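Local coordinates for protein dihydrodipicolinate synthase (Oceanobacillus iheyensis HTE831, PDB 3D0C) that probably catalyses the condensation of pyruvate with aspartate semialdehyde in lysine biosynthesis, as a Schiff-base lyase of the DapA family, at residues I170-I173 / Q174-T177; K237-D240 / V241-D244; A125-Y128 / Y129-I132; G6-S9 / K10-T14. The protein carries 1 engineered substitution. All coordinates share one frame; numbering follows the deposited sequence.

Contact 1 (I170-I173 / Q174-T177); sequences INDI and QRVT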
loop_
_atom_site.group_PDB
_atom_site.type_symbol
_atom_site.label_atom_id
_atom_site.label_comp_id
_atom_site.label_asym_id
_atom_site.label_seq_id
_atom_site.Cartn_x
_atom_site.Cartn_y
_atom_site.Cartn_z
ATOM N N ILE A 170 -0.491 15.944 -1.740
ATOM C CA ILE A 170 -0.398 16.240 -0.313
ATOM C C ILE A 170 -1.148 17.572 -0.152
ATOM O O ILE A 170 -0.707 18.592 -0.680
ATOM C CB ILE A 170 1.075 16.401 0.129
ATOM C CG1 ILE A 170 1.814 15.066 -0.048
ATOM C CG2 ILE A 170 1.142 16.868 1.583
ATOM C CD1 ILE A 170 3.316 15.127 0.232
ATOM N N ASN A 171 -2.282 17.563 0.551
ATOM C CA ASN A 171 -3.057 18.790 0.701
ATOM C C ASN A 171 -2.502 19.788 1.708
ATOM O O ASN A 171 -3.182 20.221 2.638
ATOM C CB ASN A 171 -4.524 18.460 0.999
ATOM C CG ASN A 171 -5.203 17.772 -0.177
ATOM O OD1 ASN A 171 -4.919 18.086 -1.340
ATOM N ND2 ASN A 171 -6.104 16.841 0.114
ATOM N N ASP A 172 -1.248 20.165 1.486
ATOM C CA ASP A 172 -0.548 21.124 2.333
ATOM C C ASP A 172 -0.206 22.256 1.373
ATOM O O ASP A 172 0.772 22.178 0.625
ATOM C CB ASP A 172 0.722 20.480 2.896
ATOM C CG ASP A 172 1.512 21.410 3.803
ATOM O OD1 ASP A 172 1.508 22.636 3.560
ATOM O OD2 ASP A 172 2.161 20.907 4.748
ATOM N N ILE A 173 -1.022 23.307 1.395
ATOM C CA ILE A 173 -0.840 24.424 0.486
ATOM C C ILE A 173 0.488 25.141 0.655
ATOM O O ILE A 173 0.981 25.739 -0.305
ATOM C CB ILE A 173 -2.026 25.432 0.587
ATOM C CG1 ILE A 173 -2.129 26.214 -0.714
ATOM C CG2 ILE A 173 -1.849 26.375 1.764
ATOM C CD1 ILE A 173 -2.606 25.374 -1.871
ATOM N N GLN A 174 1.076 25.091 1.850
ATOM C CA GLN A 174 2.375 25.734 2.053
ATOM C C GLN A 174 3.423 24.938 1.262
ATOM O O GLN A 174 4.238 25.508 0.535
ATOM C CB GLN A 174 2.765 25.736 3.533
ATOM C CG GLN A 174 1.836 26.502 4.475
ATOM C CD GLN A 174 1.882 28.010 4.275
ATOM O OE1 GLN A 174 2.878 28.560 3.798
ATOM N NE2 GLN A 174 0.806 28.689 4.659
ATOM N N ARG A 175 3.402 23.616 1.421
ATOM C CA ARG A 175 4.348 22.742 0.734
ATOM C C ARG A 175 4.208 22.776 -0.780
ATOM O O ARG A 175 5.211 22.783 -1.497
ATOM C CB ARG A 175 4.197 21.288 1.203
ATOM C CG ARG A 175 4.838 21.005 2.544
ATOM C CD ARG A 175 4.750 19.534 2.938
ATOM N NE ARG A 175 5.490 18.650 2.041
ATOM C CZ ARG A 175 5.774 17.379 2.320
ATOM N NH1 ARG A 175 5.380 16.852 3.472
ATOM N NH2 ARG A 175 6.445 16.633 1.455
ATOM N N VAL A 176 2.973 22.784 -1.276
ATOM C CA VAL A 176 2.787 22.791 -2.714
ATOM C C VAL A 176 3.341 24.062 -3.319
ATOM O O VAL A 176 3.940 24.033 -4.396
ATOM C CB VAL A 176 1.297 22.629 -3.123
ATOM C CG1 VAL A 176 0.471 23.815 -2.664
ATOM C CG2 VAL A 176 1.213 22.473 -4.632
ATOM N N THR A 177 3.158 25.180 -2.623
ATOM C CA THR A 177 3.669 26.457 -3.111
ATOM C C THR A 177 5.199 26.442 -3.098
ATOM O O THR A 177 5.840 26.872 -4.052
ATOM C CB THR A 177 3.157 27.622 -2.240
ATOM O OG1 THR A 177 1.722 27.621 -2.246
ATOM C CG2 THR A 177 3.658 28.961 -2.773
HETATM O O HOH W 1 2.719 18.325 5.203
#
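With CG of Asp172 anti to the backbone N (chi1 -180°), its carboxylate swings forward over the first turn of the helix that follows and meets the amide of Arg175. OD1 takes the Arg175 N-H at 3.0 Å in a nearly straight bond, the donor standing above the carboxylate plane and not within it. The same oxygen receives a weak, bent bond from Gln174 N. This is N-cap geometry, a side-chain oxygen taking over amides at the helix start that no preceding turn can serve. OD2 accepts a hydrogen bond from a water at 2.7 Å and lies 3.4 Å from Arg175 CD. Replacing the aspartate by an alanine removes the acceptor, and the Arg175 amide is likely to lose its mate.

The Arg175 chain crosses the Asp172 side chain at about a right angle and bends at chi3. Its guanidinium then has CD1 of Ile170 over one face, 3.7 Å from NH2. The charged end is held from outside: NE pairs with Asp151, NH1 with Ala147 O and NH2 with Leu149 O.

The next carbonyl, Ile173 O, is gripped twice by Thr177 one turn on. OG1 donates to it at 2.8 Å, almost in line with the carbonyl, while Thr177 N reaches the same oxygen at 3.2 Å from above the carbonyl plane. Beside them Ile173 CD1 packs on Val176 CG1 at 3.5 Å. The whole is a side-chain-capped helix start, where the chain leaves strand 163-168 of a TIM barrel and enters helix 173-182.

Contact 2 (K237-D240 / V241-D244); sequences KIWD and VWED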
loop_
_atom_site.group_PDB
_atom_site.type_symbol
_atom_site.label_atom_id
_atom_site.label_comp_id
_atom_site.label_asym_id
_atom_site.label_seq_id
_atom_site.Cartn_x
_atom_site.Cartn_y
_atom_site.Cartn_z
ATOM N N LYS A 237 -16.916 32.430 -10.730
ATOM C CA LYS A 237 -17.343 31.170 -11.315
ATOM C C LYS A 237 -16.556 30.004 -10.700
ATOM O O LYS A 237 -17.104 28.924 -10.464
ATOM C CB LYS A 237 -17.155 31.203 -12.835
ATOM C CG LYS A 237 -17.673 29.959 -13.540
ATOM C CD LYS A 237 -19.152 29.734 -13.251
ATOM C CE LYS A 237 -19.640 28.394 -13.789
ATOM N NZ LYS A 237 -19.522 28.294 -15.267
ATOM N N ILE A 238 -15.272 30.229 -10.437
ATOM C CA ILE A 238 -14.424 29.201 -9.841
ATOM C C ILE A 238 -15.053 28.695 -8.545
ATOM O O ILE A 238 -15.267 27.493 -8.364
ATOM C CB ILE A 238 -13.022 29.761 -9.535
ATOM C CG1 ILE A 238 -12.274 30.040 -10.841
ATOM C CG2 ILE A 238 -12.256 28.787 -8.656
ATOM C CD1 ILE A 238 -10.921 30.723 -10.653
ATOM N N TRP A 239 -15.352 29.629 -7.648
ATOM C CA TRP A 239 -15.962 29.306 -6.365
ATOM C C TRP A 239 -17.357 28.695 -6.515
ATOM O O TRP A 239 -17.729 27.818 -5.740
ATOM C CB TRP A 239 -16.047 30.563 -5.490
ATOM C CG TRP A 239 -14.716 31.096 -5.041
ATOM C CD1 TRP A 239 -14.385 32.408 -4.843
ATOM C CD2 TRP A 239 -13.547 30.333 -4.705
ATOM N NE1 TRP A 239 -13.084 32.510 -4.405
ATOM C CE2 TRP A 239 -12.548 31.252 -4.308
ATOM C CE3 TRP A 239 -13.249 28.964 -4.692
ATOM C CZ2 TRP A 239 -11.269 30.845 -3.913
ATOM C CZ3 TRP A 239 -11.981 28.561 -4.298
ATOM C CH2 TRP A 239 -11.007 29.499 -3.911
ATOM N N ASP A 240 -18.138 29.156 -7.489
ATOM C CA ASP A 240 -19.483 28.604 -7.686
ATOM C C ASP A 240 -19.426 27.133 -8.133
ATOM O O ASP A 240 -20.153 26.294 -7.599
ATOM C CB ASP A 240 -20.260 29.420 -8.729
ATOM C CG ASP A 240 -20.812 30.729 -8.170
ATOM O OD1 ASP A 240 -20.832 30.924 -6.931
ATOM O OD2 ASP A 240 -21.239 31.571 -8.984
ATOM N N VAL A 241 -18.575 26.821 -9.109
ATOM C CA VAL A 241 -18.476 25.436 -9.586
ATOM C C VAL A 241 -17.911 24.566 -8.476
ATOM O O VAL A 241 -18.345 23.427 -8.282
ATOM C CB VAL A 241 -17.561 25.296 -10.829
ATOM C CG1 VAL A 241 -17.539 23.835 -11.305
ATOM C CG2 VAL A 241 -18.060 26.200 -11.945
ATOM N N TRP A 242 -16.949 25.132 -7.752
ATOM C CA TRP A 242 -16.284 24.469 -6.636
ATOM C C TRP A 242 -17.294 24.039 -5.577
ATOM O O TRP A 242 -17.307 22.880 -5.160
ATOM C CB TRP A 242 -15.252 25.425 -6.025
ATOM C CG TRP A 242 -14.627 24.966 -4.751
ATOM C CD1 TRP A 242 -13.687 23.986 -4.596
ATOM C CD2 TRP A 242 -14.875 25.493 -3.447
ATOM N NE1 TRP A 242 -13.333 23.874 -3.275
ATOM C CE2 TRP A 242 -14.047 24.790 -2.545
ATOM C CE3 TRP A 242 -15.717 26.496 -2.949
ATOM C CZ2 TRP A 242 -14.036 25.057 -1.175
ATOM C CZ3 TRP A 242 -15.705 26.761 -1.585
ATOM C CH2 TRP A 242 -14.869 26.043 -0.715
ATOM N N GLU A 243 -18.135 24.973 -5.137
ATOM C CA GLU A 243 -19.152 24.673 -4.129
ATOM C C GLU A 243 -20.115 23.604 -4.626
ATOM O O GLU A 243 -20.664 22.829 -3.836
ATOM C CB GLU A 243 -19.999 25.907 -3.804
ATOM C CG GLU A 243 -19.237 27.136 -3.401
ATOM C CD GLU A 243 -20.178 28.252 -3.006
ATOM O OE1 GLU A 243 -21.094 28.566 -3.797
ATOM O OE2 GLU A 243 -20.004 28.809 -1.906
ATOM N N ASP A 244 -20.327 23.587 -5.937
ATOM C CA ASP A 244 -21.250 22.650 -6.569
ATOM C C ASP A 244 -20.752 21.205 -6.614
ATOM O O ASP A 244 -21.551 20.273 -6.507
ATOM C CB ASP A 244 -21.573 23.130 -7.991
ATOM C CG ASP A 244 -22.701 22.337 -8.641
ATOM O OD1 ASP A 244 -23.794 22.254 -8.041
ATOM O OD2 ASP A 244 -22.497 21.806 -9.756
#
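Aromatic packing comes first: Trp239 turns the edge of its six-membered ring toward the face of the Trp242 ring in a T-shaped pair. The six-membered centroids stand 5.4 Å apart, with the planes at 66°. Contact is made through Trp239 CE3, which lies 3.9 Å from CE3 of Trp242. The first torsions set this up. Trp242 has CG anti to its own N (chi1 172°), whereas in Trp239 CG is anti to the carbonyl carbon, and the two indoles meet one turn apart. Pro201 touches both of them from helix 196-206, and Trp242 NE1 donates to Lys198 O.

The aliphatic contact is between Lys237 and Val241. The bend at chi2 (58°) folds the lysine chain along the helix until CE reaches Val241 CG2 at 3.3 Å, tight for two carbons. Leu226 of helix 220-232 touches the valine as well.

Backbone bonds run from residue i+4 to i throughout. Val241 N to Lys237 O is nearly straight at 2.9 Å, and Trp242 N to Ile238 O follows at 3.0 Å. Asp244 N reaches Asp240 O at 3.2 Å with a more bent approach.

Two acids provide the charged element. Asp240 and Glu243 run alongside each other in the same direction, with OD1 of the first 3.9 Å from OE1 of the second. Asp244 instead has a salt-bridge partner in Lys222.

Chemically, helix 235-257 is thus two-sided here: its indoles and valine turn to neighbouring helices, while its exposed acid pair would probably repel and gain from solvent screening.

Contact 3 (A125-Y128 / Y129-I132); sequences AVEY and YRNI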
loop_
_atom_site.group_PDB
_atom_site.type_symbol
_atom_site.label_atom_id
_atom_site.label_comp_id
_atom_site.label_asym_id
_atom_site.label_seq_id
_atom_site.Cartn_x
_atom_site.Cartn_y
_atom_site.Cartn_z
ATOM N N ALA A 125 13.628 6.427 -1.786
ATOM C CA ALA A 125 12.557 6.798 -2.703
ATOM C C ALA A 125 13.191 7.324 -3.988
ATOM O O ALA A 125 12.760 6.983 -5.088
ATOM C CB ALA A 125 11.671 7.875 -2.074
ATOM N N VAL A 126 14.218 8.157 -3.849
ATOM C CA VAL A 126 14.891 8.696 -5.025
ATOM C C VAL A 126 15.399 7.544 -5.902
ATOM O O VAL A 126 15.216 7.558 -7.121
ATOM C CB VAL A 126 16.071 9.615 -4.626
ATOM C CG1 VAL A 126 16.880 9.992 -5.857
ATOM C CG2 VAL A 126 15.537 10.873 -3.932
ATOM N N GLU A 127 16.015 6.542 -5.282
ATOM C CA GLU A 127 16.535 5.388 -6.022
ATOM C C GLU A 127 15.418 4.594 -6.701
ATOM O O GLU A 127 15.543 4.165 -7.853
ATOM C CB GLU A 127 17.322 4.475 -5.078
ATOM C CG GLU A 127 18.553 5.132 -4.494
ATOM C CD GLU A 127 19.519 5.590 -5.568
ATOM O OE1 GLU A 127 20.022 4.722 -6.315
ATOM O OE2 GLU A 127 19.768 6.817 -5.671
ATOM N N TYR A 128 14.324 4.402 -5.975
ATOM C CA TYR A 128 13.160 3.677 -6.481
ATOM C C TYR A 128 12.669 4.349 -7.756
ATOM O O TYR A 128 12.576 3.726 -8.829
ATOM C CB TYR A 128 12.046 3.703 -5.426
ATOM C CG TYR A 128 10.767 3.031 -5.854
ATOM C CD1 TYR A 128 10.632 1.648 -5.798
ATOM C CD2 TYR A 128 9.689 3.780 -6.326
ATOM C CE1 TYR A 128 9.454 1.022 -6.203
ATOM C CE2 TYR A 128 8.512 3.170 -6.734
ATOM C CZ TYR A 128 8.398 1.790 -6.670
ATOM O OH TYR A 128 7.227 1.194 -7.075
ATOM N N TYR A 129 12.359 5.633 -7.638
ATOM C CA TYR A 129 11.860 6.395 -8.776
ATOM C C TYR A 129 12.819 6.477 -9.954
ATOM O O TYR A 129 12.450 6.250 -11.100
ATOM C CB TYR A 129 11.497 7.816 -8.333
ATOM C CG TYR A 129 10.275 7.891 -7.450
ATOM C CD1 TYR A 129 9.075 7.290 -7.833
ATOM C CD2 TYR A 129 10.314 8.571 -6.236
ATOM C CE1 TYR A 129 7.944 7.366 -7.025
ATOM C CE2 TYR A 129 9.187 8.656 -5.419
ATOM C CZ TYR A 129 8.007 8.050 -5.819
ATOM O OH TYR A 129 6.895 8.125 -5.014
ATOM N N ARG A 130 14.063 6.813 -9.677
ATOM C CA ARG A 130 15.037 6.938 -10.755
ATOM C C ARG A 130 15.299 5.651 -11.545
ATOM O O ARG A 130 15.446 5.695 -12.771
ATOM C CB ARG A 130 16.355 7.481 -10.200
ATOM C CG ARG A 130 17.395 7.708 -11.273
ATOM C CD ARG A 130 18.333 8.810 -10.844
ATOM N NE ARG A 130 18.926 8.513 -9.551
ATOM C CZ ARG A 130 19.312 9.448 -8.698
ATOM N NH1 ARG A 130 19.155 10.724 -9.018
ATOM N NH2 ARG A 130 19.865 9.106 -7.544
ATOM N N ASN A 131 15.393 4.511 -10.859
ATOM C CA ASN A 131 15.641 3.269 -11.572
ATOM C C ASN A 131 14.459 2.914 -12.487
ATOM O O ASN A 131 14.653 2.322 -13.541
ATOM C CB ASN A 131 15.916 2.125 -10.594
ATOM C CG ASN A 131 17.201 2.326 -9.805
ATOM O OD1 ASN A 131 18.079 3.103 -10.201
ATOM N ND2 ASN A 131 17.325 1.615 -8.690
ATOM N N ILE A 132 13.239 3.276 -12.098
ATOM C CA ILE A 132 12.095 2.954 -12.935
ATOM C C ILE A 132 12.030 3.852 -14.178
ATOM O O ILE A 132 11.921 3.354 -15.305
ATOM C CB ILE A 132 10.783 3.034 -12.125
ATOM C CG1 ILE A 132 10.826 1.977 -11.015
ATOM C CG2 ILE A 132 9.567 2.828 -13.035
ATOM C CD1 ILE A 132 9.682 2.040 -10.081
HETATM O O HOH W 2 20.111 2.233 -7.103
#
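Tyr129 N donates to Ala125 O at 2.9 Å in an almost straight backbone bond, the first of the helical bonds that bring the side chains of this turn together. On one side of the helix Glu127 OE2 and Arg130 NH2 form a salt bridge at 3.0 Å. The nitrogen comes to the syn side of the carboxylate, somewhat out of its plane, and the bond is bent. The carboxylate and guanidinium planes are 65° apart, and among the guanidinium nitrogens only NH2 meets the carboxylate, through OE2. Glu127 reaches it by folding at chi2 (-59°), which brings the acid back alongside the arginine. Val126 CG1 lies over one face of the guanidinium, 3.5 Å from NH2. The other carboxylate oxygen, Glu127 OE1, accepts a hydrogen bond from a water at 2.6 Å; that water in turn accepts one from Asn131 ND2. The same amide nitrogen donates to Glu280 of the second subunit, which brings this polar side of the helix to the subunit interface.

Helix 122-135 links strand 109-112 to strand 140-144 in a beta-alpha-beta crossover of the TIM barrel, and its other side is buried. There Tyr128 presents its ring edge to the face of Tyr129 in a T-shaped pair, planes at 74° and CD2 of Tyr128 3.9 Å from CD1 of Tyr129. Ile132 adds a CH-pi contact, its CD1 sitting over the Tyr128 ring 3.8 Å from the centroid. All three side chains rest on Ile112 of strand 109-112, and Tyr128 OH donates to Tyr90 O. Ala125 CB brushes Tyr129 CE2 at 4.2 Å.

Contact 4 (G6-S9 / K10-T14); sequences GEFS and KRFST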
loop_
_atom_site.group_PDB
_atom_site.type_symbol
_atom_site.label_atom_id
_atom_site.label_comp_id
_atom_site.label_asym_id
_atom_site.label_seq_id
_atom_site.Cartn_x
_atom_site.Cartn_y
_atom_site.Cartn_z
ATOM N N GLY A 6 10.052 19.073 -23.015
ATOM C CA GLY A 6 9.464 20.346 -22.647
ATOM C C GLY A 6 8.041 20.467 -23.163
ATOM O O GLY A 6 7.120 20.793 -22.408
ATOM N N GLU A 7 7.852 20.191 -24.451
ATOM C CA GLU A 7 6.532 20.283 -25.064
ATOM C C GLU A 7 5.598 19.211 -24.517
ATOM O O GLU A 7 4.402 19.448 -24.347
ATOM C CB GLU A 7 6.640 20.140 -26.584
ATOM C CG GLU A 7 5.510 20.804 -27.361
ATOM C CD GLU A 7 5.521 22.319 -27.219
ATOM O OE1 GLU A 7 6.616 22.915 -27.314
ATOM O OE2 GLU A 7 4.440 22.918 -27.023
ATOM N N PHE A 8 6.150 18.034 -24.238
ATOM C CA PHE A 8 5.354 16.930 -23.716
ATOM C C PHE A 8 4.674 17.295 -22.396
ATOM O O PHE A 8 3.499 16.991 -22.201
ATOM C CB PHE A 8 6.213 15.679 -23.497
ATOM C CG PHE A 8 5.408 14.448 -23.179
ATOM C CD1 PHE A 8 4.809 13.712 -24.195
ATOM C CD2 PHE A 8 5.194 14.059 -21.862
ATOM C CE1 PHE A 8 4.008 12.610 -23.905
ATOM C CE2 PHE A 8 4.393 12.960 -21.562
ATOM C CZ PHE A 8 3.799 12.235 -22.584
ATOM N N SER A 9 5.416 17.936 -21.495
ATOM C CA SER A 9 4.870 18.321 -20.196
ATOM C C SER A 9 3.692 19.279 -20.327
ATOM O O SER A 9 2.837 19.339 -19.444
ATOM C CB SER A 9 5.957 18.960 -19.322
ATOM O OG SER A 9 6.345 20.232 -19.816
ATOM N N LYS A 10 3.641 20.029 -21.427
ATOM C CA LYS A 10 2.552 20.974 -21.649
ATOM C C LYS A 10 1.202 20.280 -21.830
ATOM O O LYS A 10 0.152 20.893 -21.626
ATOM C CB LYS A 10 2.854 21.856 -22.866
ATOM C CG LYS A 10 4.045 22.784 -22.667
ATOM C CD LYS A 10 4.335 23.560 -23.934
ATOM C CE LYS A 10 5.530 24.484 -23.770
ATOM N NZ LYS A 10 5.901 25.106 -25.076
ATOM N N ARG A 11 1.230 19.003 -22.200
ATOM C CA ARG A 11 0.001 18.233 -22.398
ATOM C C ARG A 11 -0.847 18.117 -21.131
ATOM O O ARG A 11 -2.062 17.890 -21.200
ATOM C CB ARG A 11 0.323 16.817 -22.863
ATOM C CG ARG A 11 1.068 16.709 -24.180
ATOM C CD ARG A 11 1.219 15.246 -24.550
ATOM N NE ARG A 11 1.910 15.057 -25.822
ATOM C CZ ARG A 11 1.849 13.939 -26.535
ATOM N NH1 ARG A 11 1.126 12.913 -26.098
ATOM N NH2 ARG A 11 2.504 13.845 -27.685
ATOM N N PHE A 12 -0.209 18.269 -19.977
ATOM C CA PHE A 12 -0.910 18.128 -18.703
ATOM C C PHE A 12 -1.594 19.372 -18.149
ATOM O O PHE A 12 -2.145 19.349 -17.044
ATOM C CB PHE A 12 0.059 17.525 -17.692
ATOM C CG PHE A 12 0.672 16.244 -18.174
ATOM C CD1 PHE A 12 -0.074 15.069 -18.193
ATOM C CD2 PHE A 12 1.967 16.226 -18.680
ATOM C CE1 PHE A 12 0.455 13.900 -18.716
ATOM C CE2 PHE A 12 2.507 15.061 -19.205
ATOM C CZ PHE A 12 1.749 13.894 -19.224
ATOM N N SER A 13 -1.575 20.453 -18.925
ATOM C CA SER A 13 -2.235 21.689 -18.512
ATOM C C SER A 13 -3.702 21.541 -18.878
ATOM O O SER A 13 -4.221 22.270 -19.726
ATOM C CB SER A 13 -1.635 22.894 -19.244
ATOM O OG SER A 13 -0.303 23.109 -18.816
ATOM N N THR A 14 -4.365 20.589 -18.236
ATOM C CA THR A 14 -5.772 20.317 -18.503
ATOM C C THR A 14 -6.238 19.318 -17.446
ATOM O O THR A 14 -5.578 19.139 -16.421
ATOM C CB THR A 14 -5.941 19.685 -19.906
ATOM O OG1 THR A 14 -7.335 19.559 -20.233
ATOM C CG2 THR A 14 -5.294 18.312 -19.935
HETATM O O HOH W 3 1.748 21.435 -18.060
#
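Over one face of the Phe8 ring lies the side chain of Arg11, CD 4.2 Å from the ring centroid in a CH-pi contact. The guanidinium follows, its plane 34° from that of the ring, with NE 3.6 Å from Phe8 CD1. Elsewhere on the ring, Phe8 CE2 meets Phe12 CZ at 3.7 Å, the two rings obliquely inclined. CG of Phe8 stands anti to the backbone N (chi1 -170°), which carries the ring forward toward Arg11 and Phe12. Cutting this ring back to an alanine is likely to open a gap beside Phe12 and take away the surface the Arg11 chain lies on, leaving Thr83 to hold its end.

This is the N-terminal helix and the loop leading into strand 15-17, the first strand of the TIM barrel. Phe8 and Phe12 both touch Val164 on strand 163-168, and the Phe12 side chain lies about 5 Å from that of Lys167, the predicted Schiff-base lysine. Arg11 NH1 is fixed by Thr83 OG1.

The turn that positions these side chains is held by Arg11 N to Phe8 O at 3.0 Å and Phe12 N to Ser9 O at 3.3 Å. Ser9 OG turns back to Gly6 O at 2.8 Å. On the outer surface Lys10 NZ reaches both carboxylate oxygens of Glu7 in a weakly bonded salt bridge.

How the contacts relate
Along the chain the order is contact 4, contact 3, contact 1, contact 2, and no two touch. Contact 4 leads into the first barrel strand, contact 3 lies on helix 122-135 between strands 109-112 and 140-144, and contact 1 starts the helix after strand 163-168. Contact 2 lies beyond the last barrel strand, 210-213, on helix 235-257. Contacts 2 and 3 are on opposite sides of the chain's centre, their own centres 38 Å apart; contact 1 is 21 to 23 Å from each of the others, centre to centre. Contacts 1, 3 and 4 sit on elements leading into or joining strands of the barrel with the predicted catalytic residues; contact 2 belongs to helices beyond it.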